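PDB 5N7Q: putative cathepsin d from Ixodes ricinus, which binds the inhibitor pepstatin A and probably cleaves proteins as an aspartic endopeptidase of the pepsin-like A1 family. Local coordinates for residues L150-Y159 and E171-H181; T192-H200 and F326-F335. All coordinates share one frame; numbering follows the deposited sequence.

Contact 1. Residues L150-Y159 and E171-H181; sequences LGEQNVFSVY and EVLFGGIDHDH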
loop_
_atom_site.group_PDB
_atom_site.type_symbol
_atom_site.label_atom_id
_atom_site.label_comp_id
_atom_site.label_asym_id
_atom_site.label_seq_id
_atom_site.Cartn_x
_atom_site.Cartn_y
_atom_site.Cartn_z
ATOM N N LEU A 150 1.790 19.282 9.988
ATOM C CA LEU A 150 0.399 19.158 9.532
ATOM C C LEU A 150 -0.549 20.097 10.269
ATOM O O LEU A 150 -1.775 20.025 10.098
ATOM C CB LEU A 150 -0.108 17.723 9.711
ATOM C CG LEU A 150 0.624 16.560 9.021
ATOM C CD1 LEU A 150 1.228 16.965 7.687
ATOM C CD2 LEU A 150 1.669 15.899 9.897
ATOM N N GLY A 151 -0.021 20.993 11.088
ATOM C CA GLY A 151 -0.905 21.822 11.877
ATOM C C GLY A 151 -1.717 20.958 12.806
ATOM O O GLY A 151 -1.158 20.109 13.526
ATOM N N GLU A 152 -3.032 21.150 12.772
ATOM C CA GLU A 152 -3.980 20.383 13.575
ATOM C C GLU A 152 -4.718 19.270 12.828
ATOM O O GLU A 152 -5.682 18.703 13.355
ATOM C CB GLU A 152 -5.008 21.333 14.174
ATOM C CG GLU A 152 -4.398 22.410 15.040
ATOM C CD GLU A 152 -3.889 21.840 16.329
ATOM O OE1 GLU A 152 -4.682 21.159 17.021
ATOM O OE2 GLU A 152 -2.697 22.054 16.643
ATOM N N GLN A 153 -4.276 18.959 11.610
ATOM C CA GLN A 153 -4.950 17.986 10.767
ATOM C C GLN A 153 -3.997 16.822 10.495
ATOM O O GLN A 153 -3.403 16.724 9.413
ATOM C CB GLN A 153 -5.435 18.685 9.492
ATOM C CG GLN A 153 -6.133 17.824 8.443
ATOM C CD GLN A 153 -7.376 17.091 8.941
ATOM O OE1 GLN A 153 -7.436 16.643 10.086
ATOM N NE2 GLN A 153 -8.370 16.932 8.063
ATOM N N ASN A 154 -3.875 15.934 11.478
ATOM C CA ASN A 154 -2.913 14.836 11.433
ATOM C C ASN A 154 -3.533 13.606 10.762
ATOM O O ASN A 154 -3.742 12.559 11.376
ATOM C CB ASN A 154 -2.354 14.513 12.812
ATOM C CG ASN A 154 -1.614 15.679 13.406
ATOM O OD1 ASN A 154 -0.611 16.141 12.853
ATOM N ND2 ASN A 154 -2.127 16.202 14.515
ATOM N N VAL A 155 -3.821 13.788 9.483
ATOM C CA VAL A 155 -4.340 12.741 8.608
ATOM C C VAL A 155 -3.583 12.780 7.304
ATOM O O VAL A 155 -2.960 13.776 6.960
ATOM C CB VAL A 155 -5.860 12.930 8.310
ATOM C CG1 VAL A 155 -6.647 13.208 9.586
ATOM C CG2 VAL A 155 -6.109 13.975 7.225
ATOM N N PHE A 156 -3.621 11.662 6.576
ATOM C CA PHE A 156 -3.208 11.661 5.181
ATOM C C PHE A 156 -4.236 10.881 4.388
ATOM O O PHE A 156 -4.852 9.944 4.897
ATOM C CB PHE A 156 -1.776 11.145 4.971
ATOM C CG PHE A 156 -1.528 9.746 5.445
ATOM C CD1 PHE A 156 -1.761 8.660 4.603
ATOM C CD2 PHE A 156 -1.100 9.481 6.750
ATOM C CE1 PHE A 156 -1.546 7.367 5.039
ATOM C CE2 PHE A 156 -0.872 8.171 7.181
ATOM C CZ PHE A 156 -1.111 7.116 6.314
ATOM N N SER A 157 -4.465 11.334 3.166
ATOM C CA SER A 157 -5.512 10.779 2.325
ATOM C C SER A 157 -4.965 10.316 0.975
ATOM O O SER A 157 -4.159 11.018 0.367
ATOM C CB SER A 157 -6.589 11.816 2.081
ATOM O OG SER A 157 -7.136 12.265 3.307
ATOM N N VAL A 158 -5.382 9.132 0.526
ATOM C CA VAL A 158 -4.790 8.481 -0.632
ATOM C C VAL A 158 -5.789 8.274 -1.781
ATOM O O VAL A 158 -6.843 7.695 -1.611
ATOM C CB VAL A 158 -4.165 7.119 -0.244
ATOM C CG1 VAL A 158 -3.542 6.478 -1.479
ATOM C CG2 VAL A 158 -3.157 7.260 0.903
ATOM N N TYR A 159 -5.438 8.836 -2.931
ATOM C CA TYR A 159 -6.100 8.612 -4.197
ATOM C C TYR A 159 -5.208 7.733 -5.063
ATOM O O TYR A 159 -4.036 8.090 -5.279
ATOM C CB TYR A 159 -6.342 9.970 -4.897
ATOM C CG TYR A 159 -6.691 9.843 -6.356
ATOM C CD1 TYR A 159 -7.815 9.136 -6.761
ATOM C CD2 TYR A 159 -5.866 10.387 -7.339
ATOM C CE1 TYR A 159 -8.111 8.958 -8.099
ATOM C CE2 TYR A 159 -6.175 10.254 -8.686
ATOM C CZ TYR A 159 -7.297 9.541 -9.059
ATOM O OH TYR A 159 -7.588 9.370 -10.402
ATOM N N GLU A 171 -2.186 10.173 -5.590
ATOM C CA GLU A 171 -1.703 11.190 -4.667
ATOM C C GLU A 171 -1.761 10.673 -3.261
ATOM O O GLU A 171 -2.756 10.081 -2.877
ATOM C CB GLU A 171 -2.558 12.451 -4.768
ATOM C CG GLU A 171 -2.237 13.523 -3.744
ATOM C CD GLU A 171 -3.119 14.740 -3.899
ATOM O OE1 GLU A 171 -2.697 15.609 -4.687
ATOM O OE2 GLU A 171 -4.234 14.796 -3.321
ATOM N N VAL A 172 -0.722 10.955 -2.481
ATOM C CA VAL A 172 -0.843 10.909 -1.022
ATOM C C VAL A 172 -0.873 12.352 -0.538
ATOM O O VAL A 172 0.095 13.070 -0.756
ATOM C CB VAL A 172 0.296 10.127 -0.340
ATOM C CG1 VAL A 172 0.030 10.071 1.150
ATOM C CG2 VAL A 172 0.438 8.705 -0.893
ATOM N N LEU A 173 -1.972 12.769 0.081
ATOM C CA LEU A 173 -2.090 14.130 0.597
ATOM C C LEU A 173 -1.788 14.134 2.074
ATOM O O LEU A 173 -2.582 13.656 2.888
ATOM C CB LEU A 173 -3.477 14.689 0.325
ATOM C CG LEU A 173 -3.711 16.129 0.791
ATOM C CD1 LEU A 173 -2.808 17.084 0.047
ATOM C CD2 LEU A 173 -5.154 16.496 0.514
ATOM N N PHE A 174 -0.635 14.681 2.430
ATOM C CA PHE A 174 -0.246 14.764 3.837
ATOM C C PHE A 174 -0.864 15.984 4.520
ATOM O O PHE A 174 -0.597 17.110 4.104
ATOM C CB PHE A 174 1.284 14.787 3.958
ATOM C CG PHE A 174 1.926 13.482 3.561
ATOM C CD1 PHE A 174 1.999 12.444 4.470
ATOM C CD2 PHE A 174 2.397 13.261 2.284
ATOM C CE1 PHE A 174 2.544 11.220 4.112
ATOM C CE2 PHE A 174 2.960 12.042 1.924
ATOM C CZ PHE A 174 3.043 11.033 2.843
ATOM N N GLY A 175 -1.687 15.755 5.544
ATOM C CA GLY A 175 -2.277 16.869 6.288
ATOM C C GLY A 175 -3.572 17.397 5.716
ATOM O O GLY A 175 -3.985 18.507 6.002
ATOM N N GLY A 176 -4.262 16.590 4.922
ATOM C CA GLY A 176 -5.552 17.028 4.413
ATOM C C GLY A 176 -6.381 15.921 3.798
ATOM O O GLY A 176 -5.882 14.792 3.582
ATOM N N ILE A 177 -7.642 16.256 3.520
ATOM C CA ILE A 177 -8.603 15.391 2.811
ATOM C C ILE A 177 -9.139 16.223 1.663
ATOM O O ILE A 177 -9.693 17.277 1.917
ATOM C CB ILE A 177 -9.799 14.987 3.718
ATOM C CG1 ILE A 177 -9.345 14.387 5.053
ATOM C CG2 ILE A 177 -10.722 14.041 2.963
ATOM C CD1 ILE A 177 -10.469 14.175 6.065
ATOM N N ASP A 178 -8.985 15.757 0.418
ATOM C CA ASP A 178 -9.370 16.553 -0.759
ATOM C C ASP A 178 -10.712 16.034 -1.260
ATOM O O ASP A 178 -10.781 14.953 -1.861
ATOM C CB ASP A 178 -8.305 16.423 -1.836
ATOM C CG ASP A 178 -8.517 17.345 -3.002
ATOM O OD1 ASP A 178 -9.573 17.995 -3.123
ATOM O OD2 ASP A 178 -7.584 17.445 -3.815
ATOM N N HIS A 179 -11.773 16.824 -1.068
ATOM C CA HIS A 179 -13.103 16.445 -1.544
ATOM C C HIS A 179 -13.162 16.453 -3.082
ATOM O O HIS A 179 -14.088 15.889 -3.638
ATOM C CB HIS A 179 -14.186 17.356 -0.931
ATOM C CG HIS A 179 -15.549 16.729 -0.827
ATOM N ND1 HIS A 179 -16.069 15.882 -1.784
ATOM C CD2 HIS A 179 -16.490 16.813 0.142
ATOM C CE1 HIS A 179 -17.284 15.506 -1.424
ATOM N NE2 HIS A 179 -17.558 16.054 -0.254
ATOM N N ASP A 180 -12.165 17.003 -3.787
ATOM C CA ASP A 180 -12.138 16.849 -5.227
ATOM C C ASP A 180 -11.716 15.448 -5.660
ATOM O O ASP A 180 -11.780 15.141 -6.847
ATOM C CB ASP A 180 -11.341 17.974 -5.886
ATOM C CG ASP A 180 -12.041 19.342 -5.765
ATOM O OD1 ASP A 180 -13.308 19.351 -5.761
ATOM O OD2 ASP A 180 -11.315 20.367 -5.631
ATOM N N HIS A 181 -11.311 14.586 -4.721
ATOM C CA HIS A 181 -11.084 13.181 -5.025
ATOM C C HIS A 181 -12.173 12.241 -4.583
ATOM O O HIS A 181 -12.011 11.025 -4.756
ATOM C CB HIS A 181 -9.766 12.689 -4.405
ATOM C CG HIS A 181 -8.553 13.235 -5.073
ATOM N ND1 HIS A 181 -8.359 13.160 -6.434
ATOM C CD2 HIS A 181 -7.453 13.831 -4.562
ATOM C CE1 HIS A 181 -7.194 13.720 -6.735
ATOM N NE2 HIS A 181 -6.632 14.131 -5.616
HETATM O O HOH W 1 -5.451 12.766 -1.837
#

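Contact 2. Residues T192-H200 and F326-F335; sequences TAKGYWQFH and FDRDQDRVGF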
loop_
_atom_site.group_PDB
_atom_site.type_symbol
_atom_site.label_atom_id
_atom_site.label_comp_id
_atom_site.label_asym_id
_atom_site.label_seq_id
_atom_site.Cartn_x
_atom_site.Cartn_y
_atom_site.Cartn_z
ATOM N N THR A 192 -8.797 -0.881 15.192
ATOM C CA THR A 192 -8.790 -1.846 16.287
ATOM C C THR A 192 -7.355 -1.917 16.825
ATOM O O THR A 192 -6.960 -1.069 17.625
ATOM C CB THR A 192 -9.325 -3.201 15.808
ATOM O OG1 THR A 192 -8.623 -3.618 14.620
ATOM C CG2 THR A 192 -10.806 -3.096 15.497
ATOM N N ALA A 193 -6.565 -2.881 16.378
ATOM C CA ALA A 193 -5.178 -3.040 16.806
ATOM C C ALA A 193 -4.310 -2.042 16.040
ATOM O O ALA A 193 -4.228 -2.091 14.810
ATOM C CB ALA A 193 -4.719 -4.456 16.540
ATOM N N LYS A 194 -3.650 -1.148 16.776
ATOM C CA LYS A 194 -2.801 -0.109 16.179
ATOM C C LYS A 194 -1.426 -0.666 15.793
ATOM O O LYS A 194 -0.553 -0.857 16.643
ATOM C CB LYS A 194 -2.694 1.093 17.106
ATOM C CG LYS A 194 -4.007 1.867 17.220
ATOM C CD LYS A 194 -3.993 2.839 18.401
ATOM C CE LYS A 194 -2.864 3.825 18.313
ATOM N NZ LYS A 194 -3.021 4.991 19.257
ATOM N N GLY A 195 -1.253 -0.954 14.500
ATOM C CA GLY A 195 0.000 -1.522 13.982
ATOM C C GLY A 195 -0.063 -1.324 12.488
ATOM O O GLY A 195 0.428 -0.314 11.942
ATOM N N TYR A 196 -0.751 -2.259 11.830
ATOM C CA TYR A 196 -1.367 -1.938 10.562
ATOM C C TYR A 196 -2.517 -0.963 10.813
ATOM O O TYR A 196 -2.935 -0.729 11.963
ATOM C CB TYR A 196 -1.911 -3.185 9.866
ATOM C CG TYR A 196 -0.923 -4.328 9.669
ATOM C CD1 TYR A 196 0.227 -4.168 8.917
ATOM C CD2 TYR A 196 -1.207 -5.604 10.157
ATOM C CE1 TYR A 196 1.121 -5.212 8.727
ATOM C CE2 TYR A 196 -0.338 -6.672 9.953
ATOM C CZ TYR A 196 0.831 -6.464 9.233
ATOM O OH TYR A 196 1.701 -7.536 9.042
ATOM N N TRP A 197 -3.034 -0.415 9.735
ATOM C CA TRP A 197 -4.287 0.327 9.758
ATOM C C TRP A 197 -5.435 -0.676 9.706
ATOM O O TRP A 197 -5.952 -0.997 8.639
ATOM C CB TRP A 197 -4.332 1.318 8.605
ATOM C CG TRP A 197 -3.444 2.501 8.844
ATOM C CD1 TRP A 197 -2.133 2.666 8.444
ATOM C CD2 TRP A 197 -3.810 3.713 9.521
ATOM N NE1 TRP A 197 -1.685 3.905 8.845
ATOM C CE2 TRP A 197 -2.700 4.564 9.481
ATOM C CE3 TRP A 197 -4.993 4.163 10.129
ATOM C CZ2 TRP A 197 -2.725 5.839 10.037
ATOM C CZ3 TRP A 197 -5.024 5.396 10.683
ATOM C CH2 TRP A 197 -3.893 6.251 10.608
ATOM N N GLN A 198 -5.730 -1.260 10.870
ATOM C CA GLN A 198 -6.574 -2.446 11.006
ATOM C C GLN A 198 -7.937 -2.092 11.592
ATOM O O GLN A 198 -8.031 -1.210 12.460
ATOM C CB GLN A 198 -5.865 -3.464 11.892
ATOM C CG GLN A 198 -6.505 -4.849 11.953
ATOM C CD GLN A 198 -5.620 -5.863 12.632
ATOM O OE1 GLN A 198 -4.388 -5.855 12.468
ATOM N NE2 GLN A 198 -6.229 -6.740 13.407
ATOM N N PHE A 199 -8.968 -2.779 11.133
ATOM C CA PHE A 199 -10.351 -2.501 11.551
ATOM C C PHE A 199 -11.233 -3.709 11.310
ATOM O O PHE A 199 -10.826 -4.669 10.661
ATOM C CB PHE A 199 -10.901 -1.264 10.801
ATOM C CG PHE A 199 -10.695 -1.336 9.323
ATOM C CD1 PHE A 199 -11.630 -1.957 8.505
ATOM C CD2 PHE A 199 -9.529 -0.848 8.743
ATOM C CE1 PHE A 199 -11.419 -2.057 7.135
ATOM C CE2 PHE A 199 -9.327 -0.944 7.381
ATOM C CZ PHE A 199 -10.260 -1.557 6.573
ATOM N N HIS A 200 -12.450 -3.611 11.836
ATOM C CA HIS A 200 -13.452 -4.674 11.694
ATOM C C HIS A 200 -14.295 -4.486 10.440
ATOM O O HIS A 200 -14.745 -3.382 10.102
ATOM C CB HIS A 200 -14.337 -4.674 12.941
ATOM C CG HIS A 200 -15.391 -5.738 12.936
ATOM N ND1 HIS A 200 -15.104 -7.062 13.153
ATOM C CD2 HIS A 200 -16.730 -5.665 12.748
ATOM C CE1 HIS A 200 -16.218 -7.766 13.093
ATOM N NE2 HIS A 200 -17.213 -6.946 12.828
ATOM N N PHE A 326 -6.586 8.230 6.285
ATOM C CA PHE A 326 -5.862 7.587 7.377
ATOM C C PHE A 326 -5.686 8.669 8.463
ATOM O O PHE A 326 -4.895 9.596 8.299
ATOM C CB PHE A 326 -4.519 7.077 6.878
ATOM C CG PHE A 326 -4.618 6.007 5.836
ATOM C CD1 PHE A 326 -4.773 6.341 4.479
ATOM C CD2 PHE A 326 -4.516 4.682 6.201
ATOM C CE1 PHE A 326 -4.868 5.330 3.523
ATOM C CE2 PHE A 326 -4.609 3.676 5.247
ATOM C CZ PHE A 326 -4.764 4.010 3.906
ATOM N N ASP A 327 -6.439 8.543 9.553
ATOM C CA ASP A 327 -6.579 9.609 10.557
ATOM C C ASP A 327 -5.904 9.211 11.861
ATOM O O ASP A 327 -6.409 8.349 12.589
ATOM C CB ASP A 327 -8.085 9.881 10.726
ATOM C CG ASP A 327 -8.426 10.958 11.745
ATOM O OD1 ASP A 327 -7.581 11.277 12.601
ATOM O OD2 ASP A 327 -9.590 11.460 11.637
ATOM N N ARG A 328 -4.785 9.872 12.161
ATOM C CA ARG A 328 -4.028 9.602 13.382
ATOM C C ARG A 328 -4.537 10.434 14.544
ATOM O O ARG A 328 -4.226 10.114 15.692
ATOM C CB ARG A 328 -2.510 9.861 13.202
ATOM C CG ARG A 328 -1.846 8.813 12.320
ATOM C CD ARG A 328 -1.675 7.459 13.021
ATOM N NE ARG A 328 -0.818 7.604 14.200
ATOM C CZ ARG A 328 0.512 7.547 14.190
ATOM N NH1 ARG A 328 1.166 7.335 13.057
ATOM N NH2 ARG A 328 1.203 7.764 15.311
ATOM N N ASP A 329 -5.343 11.471 14.308
ATOM C CA ASP A 329 -5.921 12.233 15.444
ATOM C C ASP A 329 -6.971 11.410 16.182
ATOM O O ASP A 329 -7.084 11.460 17.406
ATOM C CB ASP A 329 -6.547 13.530 14.946
ATOM C CG ASP A 329 -5.496 14.584 14.641
ATOM O OD1 ASP A 329 -4.525 14.678 15.437
ATOM O OD2 ASP A 329 -5.665 15.299 13.632
ATOM N N GLN A 330 -7.735 10.626 15.429
ATOM C CA GLN A 330 -8.826 9.838 16.010
ATOM C C GLN A 330 -8.661 8.321 15.846
ATOM O O GLN A 330 -9.523 7.571 16.301
ATOM C CB GLN A 330 -10.169 10.256 15.436
ATOM C CG GLN A 330 -10.486 11.719 15.674
ATOM C CD GLN A 330 -11.936 12.036 15.433
ATOM O OE1 GLN A 330 -12.827 11.402 16.013
ATOM N NE2 GLN A 330 -12.192 13.026 14.601
ATOM N N ASP A 331 -7.539 7.875 15.278
ATOM C CA ASP A 331 -7.269 6.455 15.033
ATOM C C ASP A 331 -8.454 5.789 14.305
ATOM O O ASP A 331 -9.133 4.910 14.827
ATOM C CB ASP A 331 -6.956 5.729 16.360
ATOM C CG ASP A 331 -5.555 6.057 16.887
ATOM O OD1 ASP A 331 -4.620 6.257 16.075
ATOM O OD2 ASP A 331 -5.363 6.153 18.127
ATOM N N ARG A 332 -8.725 6.302 13.121
ATOM C CA ARG A 332 -9.831 5.791 12.307
ATOM C C ARG A 332 -9.429 5.865 10.832
ATOM O O ARG A 332 -8.481 6.553 10.440
ATOM C CB ARG A 332 -11.109 6.574 12.594
ATOM C CG ARG A 332 -11.061 8.032 12.176
ATOM C CD ARG A 332 -12.264 8.817 12.621
ATOM N NE ARG A 332 -12.146 10.194 12.142
ATOM C CZ ARG A 332 -13.153 11.049 12.006
ATOM N NH1 ARG A 332 -14.387 10.711 12.359
ATOM N NH2 ARG A 332 -12.894 12.273 11.571
ATOM N N VAL A 333 -10.138 5.070 10.043
ATOM C CA VAL A 333 -9.980 4.993 8.592
ATOM C C VAL A 333 -11.290 5.428 7.981
ATOM O O VAL A 333 -12.353 4.970 8.419
ATOM C CB VAL A 333 -9.574 3.581 8.107
ATOM C CG1 VAL A 333 -9.473 3.566 6.569
ATOM C CG2 VAL A 333 -8.255 3.120 8.728
ATOM N N GLY A 334 -11.207 6.270 6.946
ATOM C CA GLY A 334 -12.389 6.754 6.241
ATOM C C GLY A 334 -12.349 6.242 4.798
ATOM O O GLY A 334 -11.271 6.230 4.166
ATOM N N PHE A 335 -13.532 5.906 4.251
ATOM C CA PHE A 335 -13.659 5.470 2.856
ATOM C C PHE A 335 -14.766 6.290 2.182
ATOM O O PHE A 335 -15.830 6.489 2.754
ATOM C CB PHE A 335 -14.003 3.984 2.713
ATOM C CG PHE A 335 -12.941 3.052 3.231
ATOM C CD1 PHE A 335 -11.703 2.948 2.597
ATOM C CD2 PHE A 335 -13.179 2.284 4.355
ATOM C CE1 PHE A 335 -10.734 2.075 3.079
ATOM C CE2 PHE A 335 -12.211 1.429 4.840
ATOM C CZ PHE A 335 -11.001 1.323 4.216
#

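Contact 1. Residues L150-Y159 and E171-H181
E171 and Y159 form a hydrogen-bonded pair of an antiparallel beta hairpin, one edge of which adjoins strand 6-13 in the central sheet of the pepsin-like fold. E171 N reaches Y159 O at 2.8 Å, and Y159 N returns the bond to E171 O. The carboxylate of E171 is tied back through a water that donates to its OE2 and to S157 O. V172, facing V158 in a non-hydrogen-bonded pair, runs alongside F156, its CG1 4.1 Å from F156 CD1. L173 N meets S157 O at 2.8 Å, almost straight at 178°; the same oxygen also accepts from the water. On the same side of the sheet as V172, F174 presents CD1 to F156 CB. A type II beta turn from L173 to G176 ends the strand; in it G175 N donates to V155 O at 2.7 Å and G175 CA lies against L150 CD1. With OG beside its backbone N (chi1 -58°), S157 donates to G176 O at 2.8 Å. The I177 and V155 side chains cross at about a right angle, CG1 of I177 against CG2 of V155. Finally, the H181 imidazole stacks offset on Y159, planes 10° apart, with H181 CE1 3.6 Å from Y159 CD2.

Contact 2. Residues T192-H200 and F326-F335
D331 OD2 receives K194 NZ at 2.8 Å in a salt bridge, the ammonium approaching from above the carboxylate plane. The other oxygen, OD1, is held by the hydroxyl of Y129, so both ends of the carboxylate have a partner. A bend at chi3 (58°) of K194, in an otherwise extended chain, brings its amine across the aspartate. Beneath this outer bridge, the edge of F326 meets the face of the five-membered ring of W197, planes 79° apart. The edge atom F326 CD2 comes within 3.5 Å of W197 CD2, while F326 CB sits over the six-membered ring, 3.9 Å from its centroid, as a CH-pi contact. R328 lays its aliphatic part across the far end of the indole, CD 3.5 Å from W197 CH2, and sends its guanidinium on to D142. The indole's rotation is fixed further by NE1, bonded to L127 O.

Segment 326-335 holds the turn and the adjoining strand ends of a beta hairpin in the interdomain sheet of the pepsin-like fold. Here D331 and R332 both face D327 in a G1 beta bulge, and D327 OD1 takes Q330 N at 2.9 Å in an Asx motif. D327 OD2 is bridged by R332 NE, which points to it in the guanidinium plane. V333 CG2 lies 3.7 Å from W197 CE3 and also reaches F199 CD2. Beyond it, F335 turns its edge to the F199 face in an offset edge-to-face pair, planes 66° apart, with F335 CZ 3.8 Å from F199 CZ.

Overall arrangement
Both contacts are largely buried and meet in the same central sheet, where strands 155-160 and 322-327 are neighbours: a probable hydrogen bond of 2.8 Å runs from F326 N to F156 O, and D329 OD2 probably accepts N154 N. Contact 1 pairs two strands inside that sheet, so backbone bonds dominate it. Contact 2 has no backbone bonds between its segments; side chains of 192-200 do the joining, between the sheet's hairpin and the start of strand 198-206 with the residues before it, with aromatic packing inside and a salt bridge at the outer rim. F156 and F326 also meet ring to ring, their side chains about 10 and 7 Å from that of D227, one of the predicted catalytic aspartates.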